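Local coordinates for alpha-n-acetylglucosaminidase family protein (PDB 4A42) that is a family 32 carbohydrate-binding module of a clostridial alpha-N-acetylglucosaminidase and probably helps direct the enzyme to its glycan substrates, at residues K73-I78 with R128-N133; I78-K83 with L88-E93. All blocks are in the same frame, centred on the assembly; numbering follows the deposited sequence.

Interaction 1: K73-I78 with R128-N133; sequences KDISAI and RFVRFN
The Phe132 ring meets Ile78 at its edge: CG2 of the isoleucine lies in the ring plane, 3.6 Å from Phe132 CE2 and about as far from CZ, so it sits against the far rim of the ring rather than over a face. That methyl is the branch anti to the backbone N, while CG1, beside the N (chi1 -59°), carries CD1 the other way, to Val130. There the two side chains slide past each other, with Ile78 CD1 4.0 Å from Val130 CG1. The second methyl of the valine has a different partner: Ile75 and Val130 reach toward each other tip to tip, and Ile75 CD1 lies 3.6 Å from Val130 CG2. Val130 thus splits its two branches between two isoleucines, and Ile78 does the same between a ring and a valine. Ile92 adds to the packing against Ile78, Val130 and Phe132, and Leu121 covers Ile75 and Ile78. At the start of 128-133, Arg128 CG lies over one face of Phe129, 3.7 Å above its plane and toward the rim. Segment 73-78 leaves the sheet of 126-134 and, through a classic beta bulge (Ser76 and Ala77 opposite Tyr147), enters the facing one; the contact closes the core of an F5/8 type C beta-sandwich at this crossing.

Interaction 2: I78-K83 with L88-E93; sequences IDIVSK and LKYSIE
This is a buried, almost wholly apolar contact between facing sheets of the sandwich, in which strand 77-82 packs through its side chains on strand 90-95 and the residues leading into it. The strand axes come no closer than 10.5 Å and run at 148°, roughly antiparallel, a separation bridged by side chains. Ile80 is central. Ile80 CD1 stands over one face of the Tyr90 ring in a CH-pi contact, 4.0 Å from the ring centroid and 29° off the normal, displaced toward the rim and 3.6 Å from Tyr90 CD2. The tyrosine takes the position between its backbone N and carbonyl carbon (chi1 70°), and its ring edge meets Leu88 O in plane; its hydroxyl hydrogen-bonds to Asn119 OD1, so that the phenol has a polar partner inside the fold. The other branch of Ile80 turns to Leu88, whose side chain crosses it at about a right angle, with Ile80 CG2 3.8 Å from Leu88 CD2. Farther along, Ser82 OG rests against the leucine, 3.9 Å from Leu88 CB. At the other end Ile92 meets Ile78 tip to tip, Ile92 CG2 lying 3.9 Å from Ile78 CD1, while Ile92 CD1 also approaches Ile80 CD1 at 4.3 Å. Phe132 and Phe134 of strand 126-134 close in on this layer, Phe132 against Ile80, and Phe134 against Leu88 and Tyr90. Side chains of alternate residues pointing inward from two sheets, with a short loop linking the segments, form part of the hydrophobic core of a beta-sandwich of the F5/8 type C family, the fold of family 32 carbohydrate-binding modules.

Both contacts belong to the buried core, and each uses strand 77-82 against neighbouring strands of the opposing sheet, 126-134 and 90-95. Interaction 2 spans the two sheets throughout, whereas interaction 1 follows the chain from one to the other. Ile78 is common to both, and interaction 2 is nested in the loop closed by interaction 1. Their chemistry differs slightly: interaction 1 has a ring approached at its edge, interaction 2 a ring approached over its face and a serine at one end. Phe132 CD2 lies 3.8 Å from Ile80 CD1, making the packing continuous. On the face of the sheet turned from the core, Arg131 NE and Glu93 OE1 form a salt bridge, and Asn133 ND2 probably also hydrogen-bonds to Glu93 OE1.

Interaction 1: K73-I78 with R128-N133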
ATOM      1  N   LYS A  73       3.236  -1.223  15.089  1.00 29.06           N
ATOM      2  CA  LYS A  73       2.874   0.171  15.285  1.00 29.68           C
ATOM      3  C   LYS A  73       1.406   0.483  15.142  1.00 29.67           C
ATOM      4  O   LYS A  73       0.692  -0.275  14.517  1.00 29.99           O
ATOM      5  CB  LYS A  73       3.660   1.048  14.314  1.00 31.04           C
ATOM      6  CG  LYS A  73       5.132   0.916  14.459  1.00 30.07           C
ATOM      7  CD  LYS A  73       5.869   1.977  13.717  1.00 27.74           C
ATOM      8  CE  LYS A  73       7.326   1.897  14.002  1.00 26.87           C
ATOM      9  NZ  LYS A  73       7.978   3.099  13.538  1.00 29.32           N
ATOM     10  N   ASP A  74       0.957   1.592  15.707  1.00 29.92           N
ATOM     11  CA  ASP A  74      -0.382   2.107  15.469  1.00 30.91           C
ATOM     12  C   ASP A  74      -0.521   2.495  14.002  1.00 31.38           C
ATOM     13  O   ASP A  74       0.271   3.279  13.484  1.00 33.06           O
ATOM     14  CB  ASP A  74      -0.652   3.372  16.281  1.00 32.93           C
ATOM     15  CG  ASP A  74      -0.686   3.139  17.784  1.00 34.69           C
ATOM     16  OD1 ASP A  74      -0.747   1.976  18.251  1.00 35.66           O
ATOM     17  OD2 ASP A  74      -0.676   4.163  18.502  1.00 34.89           O
ATOM     18  N   ILE A  75      -1.541   1.967  13.341  1.00 28.97           N
ATOM     19  CA  ILE A  75      -1.861   2.406  11.992  1.00 29.80           C
ATOM     20  C   ILE A  75      -3.275   2.964  12.013  1.00 29.04           C
ATOM     21  O   ILE A  75      -4.223   2.235  12.317  1.00 29.87           O
ATOM     22  CB  ILE A  75      -1.793   1.251  10.980  1.00 30.81           C
ATOM     23  CG1 ILE A  75      -0.386   0.649  10.938  1.00 30.57           C
ATOM     24  CG2 ILE A  75      -2.216   1.738   9.620  1.00 30.43           C
ATOM     25  CD1 ILE A  75      -0.340  -0.721  10.313  1.00 31.26           C
ATOM     26  N   SER A  76      -3.416   4.242  11.723  1.00 28.57           N
ATOM     27  CA  SER A  76      -4.714   4.888  11.740  1.00 27.96           C
ATOM     28  C   SER A  76      -5.411   5.048  10.383  1.00 24.95           C
ATOM     29  O   SER A  76      -6.614   5.055  10.292  1.00 25.68           O
ATOM     30  CB  SER A  76      -4.666   6.243  12.441  1.00 33.06           C
ATOM     31  OG  SER A  76      -4.105   7.252  11.653  1.00 37.00           O
ATOM     32  N   ALA A  77      -4.615   5.234   9.349  1.00 22.41           N
ATOM     33  CA  ALA A  77      -5.172   5.502   8.029  1.00 22.97           C
ATOM     34  C   ALA A  77      -4.157   5.238   6.938  1.00 18.89           C
ATOM     35  O   ALA A  77      -2.951   5.300   7.170  1.00 20.67           O
ATOM     36  CB  ALA A  77      -5.691   6.927   7.941  1.00 24.02           C
ATOM     37  N   ILE A  78      -4.662   4.930   5.744  1.00 19.38           N
ATOM     38  CA  ILE A  78      -3.813   4.622   4.606  1.00 16.07           C
ATOM     39  C   ILE A  78      -4.337   5.277   3.326  1.00 15.92           C
ATOM     40  O   ILE A  78      -5.523   5.150   2.996  1.00 16.83           O
ATOM     41  CB  ILE A  78      -3.690   3.090   4.392  1.00 16.16           C
ATOM     42  CG1 ILE A  78      -3.094   2.421   5.644  1.00 16.18           C
ATOM     43  CG2 ILE A  78      -2.868   2.793   3.127  1.00 15.31           C
ATOM     44  CD1 ILE A  78      -3.210   0.900   5.673  1.00 18.90           C
ATOM     45  N   ARG A 128       2.906  -4.765  12.197  1.00 28.66           N
ATOM     46  CA  ARG A 128       4.240  -4.560  11.702  1.00 26.74           C
ATOM     47  C   ARG A 128       4.307  -4.580  10.162  1.00 25.68           C
ATOM     48  O   ARG A 128       5.053  -3.837   9.568  1.00 27.05           O
ATOM     49  CB  ARG A 128       5.215  -5.578  12.294  1.00 26.90           C
ATOM     50  CG  ARG A 128       6.573  -5.540  11.682  1.00 27.15           C
ATOM     51  CD  ARG A 128       7.588  -6.344  12.421  1.00 27.12           C
ATOM     52  NE  ARG A 128       8.729  -6.561  11.564  1.00 32.28           N
ATOM     53  CZ  ARG A 128       9.779  -7.279  11.871  1.00 34.54           C
ATOM     54  NH1 ARG A 128       9.840  -7.865  13.048  1.00 36.44           N
ATOM     55  NH2 ARG A 128      10.770  -7.430  11.005  1.00 35.51           N
ATOM     56  N   PHE A 129       3.499  -5.424   9.537  1.00 21.93           N
ATOM     57  CA  PHE A 129       3.517  -5.551   8.079  1.00 21.64           C
ATOM     58  C   PHE A 129       2.221  -5.056   7.476  1.00 22.86           C
ATOM     59  O   PHE A 129       1.145  -5.349   7.981  1.00 24.35           O
ATOM     60  CB  PHE A 129       3.747  -7.009   7.670  1.00 23.87           C
ATOM     61  CG  PHE A 129       5.012  -7.602   8.220  1.00 24.71           C
ATOM     62  CD1 PHE A 129       6.205  -7.517   7.518  1.00 26.36           C
ATOM     63  CD2 PHE A 129       5.008  -8.245   9.441  1.00 23.43           C
ATOM     64  CE1 PHE A 129       7.366  -8.066   8.030  1.00 26.29           C
ATOM     65  CE2 PHE A 129       6.169  -8.793   9.957  1.00 24.10           C
ATOM     66  CZ  PHE A 129       7.345  -8.705   9.248  1.00 25.12           C
ATOM     67  N   VAL A 130       2.333  -4.299   6.388  1.00 20.98           N
ATOM     68  CA  VAL A 130       1.164  -3.851   5.655  1.00 20.84           C
ATOM     69  C   VAL A 130       1.339  -4.286   4.210  1.00 20.23           C
ATOM     70  O   VAL A 130       2.308  -3.901   3.547  1.00 19.97           O
ATOM     71  CB  VAL A 130       0.964  -2.324   5.765  1.00 19.42           C
ATOM     72  CG1 VAL A 130      -0.412  -1.926   5.249  1.00 20.73           C
ATOM     73  CG2 VAL A 130       1.142  -1.864   7.212  1.00 21.29           C
ATOM     74  N   ARG A 131       0.405  -5.109   3.732  1.00 17.76           N
ATOM     75  CA  ARG A 131       0.493  -5.673   2.398  1.00 17.13           C
ATOM     76  C   ARG A 131      -0.653  -5.189   1.515  1.00 17.52           C
ATOM     77  O   ARG A 131      -1.814  -5.178   1.925  1.00 19.23           O
ATOM     78  CB  ARG A 131       0.540  -7.205   2.444  1.00 16.84           C
ATOM     79  CG  ARG A 131       0.720  -7.844   1.062  1.00 17.78           C
ATOM     80  CD  ARG A 131       1.084  -9.314   1.168  1.00 22.61           C
ATOM     81  NE  ARG A 131      -0.025 -10.117   1.661  1.00 24.32           N
ATOM     82  CZ  ARG A 131       0.074 -11.406   1.970  1.00 27.96           C
ATOM     83  NH1 ARG A 131       1.240 -12.027   1.830  1.00 29.19           N
ATOM     84  NH2 ARG A 131      -0.988 -12.071   2.415  1.00 29.00           N
ATOM     85  N   PHE A 132      -0.293  -4.758   0.308  1.00 16.01           N
ATOM     86  CA  PHE A 132      -1.225  -4.234  -0.680  1.00 15.89           C
ATOM     87  C   PHE A 132      -1.244  -5.182  -1.860  1.00 14.07           C
ATOM     88  O   PHE A 132      -0.201  -5.512  -2.413  1.00 16.02           O
ATOM     89  CB  PHE A 132      -0.775  -2.838  -1.149  1.00 16.39           C
ATOM     90  CG  PHE A 132      -0.777  -1.811  -0.055  1.00 15.88           C
ATOM     91  CD1 PHE A 132       0.274  -1.745   0.854  1.00 16.63           C
ATOM     92  CD2 PHE A 132      -1.827  -0.914   0.077  1.00 15.96           C
ATOM     93  CE1 PHE A 132       0.265  -0.816   1.882  1.00 17.61           C
ATOM     94  CE2 PHE A 132      -1.829   0.035   1.096  1.00 15.28           C
ATOM     95  CZ  PHE A 132      -0.785   0.073   2.007  1.00 15.38           C
ATOM     96  N   ASN A 133      -2.429  -5.628  -2.245  1.00 14.72           N
ATOM     97  CA  ASN A 133      -2.551  -6.468  -3.419  1.00 15.34           C
ATOM     98  C   ASN A 133      -3.351  -5.720  -4.459  1.00 13.32           C
ATOM     99  O   ASN A 133      -4.349  -5.086  -4.133  1.00 14.86           O
ATOM    100  CB  ASN A 133      -3.229  -7.780  -3.040  1.00 20.91           C
ATOM    101  CG  ASN A 133      -2.634  -8.381  -1.784  1.00 23.90           C
ATOM    102  OD1 ASN A 133      -1.483  -8.826  -1.787  1.00 23.88           O
ATOM    103  ND2 ASN A 133      -3.398  -8.361  -0.691  1.00 26.11           N
TER

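Interaction 2: I78-K83 with L88-E93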
ATOM      1  N   ILE A  78      -4.662   4.930   5.744  1.00 19.38           N
ATOM      2  CA  ILE A  78      -3.813   4.622   4.606  1.00 16.07           C
ATOM      3  C   ILE A  78      -4.337   5.277   3.326  1.00 15.92           C
ATOM      4  O   ILE A  78      -5.523   5.150   2.996  1.00 16.83           O
ATOM      5  CB  ILE A  78      -3.690   3.090   4.392  1.00 16.16           C
ATOM      6  CG1 ILE A  78      -3.094   2.421   5.644  1.00 16.18           C
ATOM      7  CG2 ILE A  78      -2.868   2.793   3.127  1.00 15.31           C
ATOM      8  CD1 ILE A  78      -3.210   0.900   5.673  1.00 18.90           C
ATOM      9  N   ASP A  79      -3.459   5.977   2.608  1.00 14.07           N
ATOM     10  CA  ASP A  79      -3.791   6.504   1.281  1.00 13.50           C
ATOM     11  C   ASP A  79      -3.007   5.779   0.195  1.00 11.17           C
ATOM     12  O   ASP A  79      -1.803   5.567   0.325  1.00 13.77           O
ATOM     13  CB  ASP A  79      -3.423   7.981   1.144  1.00 14.76           C
ATOM     14  CG  ASP A  79      -4.260   8.887   1.999  1.00 19.69           C
ATOM     15  OD1 ASP A  79      -5.320   8.443   2.482  1.00 23.24           O
ATOM     16  OD2 ASP A  79      -3.843  10.056   2.175  1.00 23.49           O
ATOM     17  N   ILE A  80      -3.679   5.455  -0.903  1.00 11.36           N
ATOM     18  CA  ILE A  80      -3.017   4.944  -2.093  1.00 11.16           C
ATOM     19  C   ILE A  80      -3.254   5.936  -3.216  1.00 10.15           C
ATOM     20  O   ILE A  80      -4.392   6.177  -3.611  1.00 10.55           O
ATOM     21  CB  ILE A  80      -3.571   3.577  -2.530  1.00 11.26           C
ATOM     22  CG1 ILE A  80      -3.489   2.578  -1.378  1.00 11.18           C
ATOM     23  CG2 ILE A  80      -2.811   3.049  -3.766  1.00 10.94           C
ATOM     24  CD1 ILE A  80      -4.329   1.347  -1.593  1.00 12.34           C
ATOM     25  N   VAL A  81      -2.180   6.522  -3.720  1.00  9.81           N
ATOM     26  CA  VAL A  81      -2.288   7.478  -4.810  1.00  9.45           C
ATOM     27  C   VAL A  81      -2.187   6.690  -6.111  1.00  9.93           C
ATOM     28  O   VAL A  81      -1.147   6.082  -6.388  1.00 10.44           O
ATOM     29  CB  VAL A  81      -1.179   8.548  -4.717  1.00  9.57           C
ATOM     30  CG1 VAL A  81      -1.322   9.562  -5.839  1.00 11.83           C
ATOM     31  CG2 VAL A  81      -1.240   9.253  -3.363  1.00 11.19           C
ATOM     32  N   SER A  82      -3.275   6.665  -6.879  1.00  9.08           N
ATOM     33  CA  SER A  82      -3.365   5.797  -8.059  1.00 10.52           C
ATOM     34  C   SER A  82      -3.336   6.608  -9.338  1.00 10.90           C
ATOM     35  O   SER A  82      -4.248   7.383  -9.602  1.00 14.43           O
ATOM     36  CB  SER A  82      -4.653   4.970  -8.009  1.00 12.66           C
ATOM     37  OG  SER A  82      -4.699   4.058  -9.091  1.00 12.52           O
ATOM     38  N   LYS A  83      -2.291   6.412 -10.135  1.00  9.31           N
ATOM     39  CA  LYS A  83      -2.045   7.250 -11.298  1.00 12.08           C
ATOM     40  C   LYS A  83      -2.417   6.599 -12.637  1.00 13.07           C
ATOM     41  O   LYS A  83      -2.449   7.272 -13.665  1.00 16.49           O
ATOM     42  CB  LYS A  83      -0.587   7.743 -11.288  1.00 12.72           C
ATOM     43  CG  LYS A  83      -0.317   8.800 -10.206  1.00 12.67           C
ATOM     44  CD  LYS A  83      -0.680  10.204 -10.693  1.00 12.09           C
ATOM     45  CE  LYS A  83      -0.629  11.232  -9.567  1.00 12.95           C
ATOM     46  NZ  LYS A  83      -0.806  12.643 -10.079  1.00 14.86           N
ATOM     47  N   LEU A  88      -8.848   1.499  -9.494  1.00 10.48           N
ATOM     48  CA  LEU A  88      -7.966   0.582  -8.794  1.00 10.23           C
ATOM     49  C   LEU A  88      -8.758  -0.506  -8.094  1.00  9.32           C
ATOM     50  O   LEU A  88      -9.740  -0.232  -7.415  1.00 11.54           O
ATOM     51  CB  LEU A  88      -7.105   1.343  -7.789  1.00 11.98           C
ATOM     52  CG  LEU A  88      -5.944   0.553  -7.186  1.00 10.95           C
ATOM     53  CD1 LEU A  88      -4.900   0.260  -8.256  1.00 12.81           C
ATOM     54  CD2 LEU A  88      -5.330   1.327  -6.035  1.00 13.36           C
ATOM     55  N   LYS A  89      -8.328  -1.747  -8.281  1.00  8.00           N
ATOM     56  CA  LYS A  89      -8.872  -2.881  -7.551  1.00 10.50           C
ATOM     57  C   LYS A  89      -7.768  -3.358  -6.632  1.00 10.62           C
ATOM     58  O   LYS A  89      -6.666  -3.652  -7.087  1.00 10.96           O
ATOM     59  CB  LYS A  89      -9.324  -3.984  -8.510  1.00 10.82           C
ATOM     60  CG  LYS A  89     -10.514  -3.576  -9.376  1.00 11.90           C
ATOM     61  CD  LYS A  89     -10.806  -4.595 -10.469  1.00 13.94           C
ATOM     62  CE  LYS A  89     -11.926  -4.111 -11.363  1.00 19.15           C
ATOM     63  NZ  LYS A  89     -13.208  -4.112 -10.633  1.00 22.81           N
ATOM     64  N   TYR A  90      -8.056  -3.431  -5.333  1.00 10.80           N
ATOM     65  CA  TYR A  90      -6.997  -3.633  -4.348  1.00 10.95           C
ATOM     66  C   TYR A  90      -7.541  -4.176  -3.038  1.00 11.80           C
ATOM     67  O   TYR A  90      -8.753  -4.089  -2.762  1.00 12.05           O
ATOM     68  CB  TYR A  90      -6.253  -2.311  -4.076  1.00 10.13           C
ATOM     69  CG  TYR A  90      -7.075  -1.286  -3.310  1.00  8.81           C
ATOM     70  CD1 TYR A  90      -7.998  -0.474  -3.961  1.00 10.78           C
ATOM     71  CD2 TYR A  90      -6.956  -1.155  -1.923  1.00 11.47           C
ATOM     72  CE1 TYR A  90      -8.768   0.454  -3.260  1.00 14.10           C
ATOM     73  CE2 TYR A  90      -7.718  -0.218  -1.217  1.00 13.65           C
ATOM     74  CZ  TYR A  90      -8.625   0.580  -1.895  1.00 14.16           C
ATOM     75  OH  TYR A  90      -9.409   1.511  -1.232  1.00 15.83           O
ATOM     76  N   SER A  91      -6.633  -4.737  -2.245  1.00 12.32           N
ATOM     77  CA  SER A  91      -6.901  -5.070  -0.855  1.00 12.76           C
ATOM     78  C   SER A  91      -5.706  -4.668   0.002  1.00 12.19           C
ATOM     79  O   SER A  91      -4.596  -4.467  -0.499  1.00 13.50           O
ATOM     80  CB  SER A  91      -7.195  -6.566  -0.690  1.00 14.33           C
ATOM     81  OG  SER A  91      -6.069  -7.372  -1.022  1.00 16.20           O
ATOM     82  N   ILE A  92      -5.966  -4.518   1.293  1.00 14.04           N
ATOM     83  CA  ILE A  92      -4.952  -4.173   2.265  1.00 14.63           C
ATOM     84  C   ILE A  92      -5.017  -5.198   3.386  1.00 14.85           C
ATOM     85  O   ILE A  92      -6.097  -5.476   3.915  1.00 16.17           O
ATOM     86  CB  ILE A  92      -5.205  -2.768   2.836  1.00 13.88           C
ATOM     87  CG1 ILE A  92      -5.345  -1.737   1.700  1.00 13.78           C
ATOM     88  CG2 ILE A  92      -4.079  -2.362   3.781  1.00 16.80           C
ATOM     89  CD1 ILE A  92      -5.521  -0.313   2.212  1.00 15.65           C
ATOM     90  N   GLU A  93      -3.864  -5.768   3.719  1.00 15.53           N
ATOM     91  CA  GLU A  93      -3.743  -6.754   4.786  1.00 16.43           C
ATOM     92  C   GLU A  93      -2.711  -6.264   5.786  1.00 17.83           C
ATOM     93  O   GLU A  93      -1.765  -5.586   5.415  1.00 18.07           O
ATOM     94  CB  GLU A  93      -3.264  -8.095   4.234  1.00 20.04           C
ATOM     95  CG  GLU A  93      -4.245  -8.846   3.352  1.00 21.17           C
ATOM     96  CD  GLU A  93      -3.564  -9.992   2.632  1.00 23.19           C
ATOM     97  OE1 GLU A  93      -2.824  -9.723   1.670  1.00 22.54           O
ATOM     98  OE2 GLU A  93      -3.741 -11.154   3.047  1.00 24.95           O
TER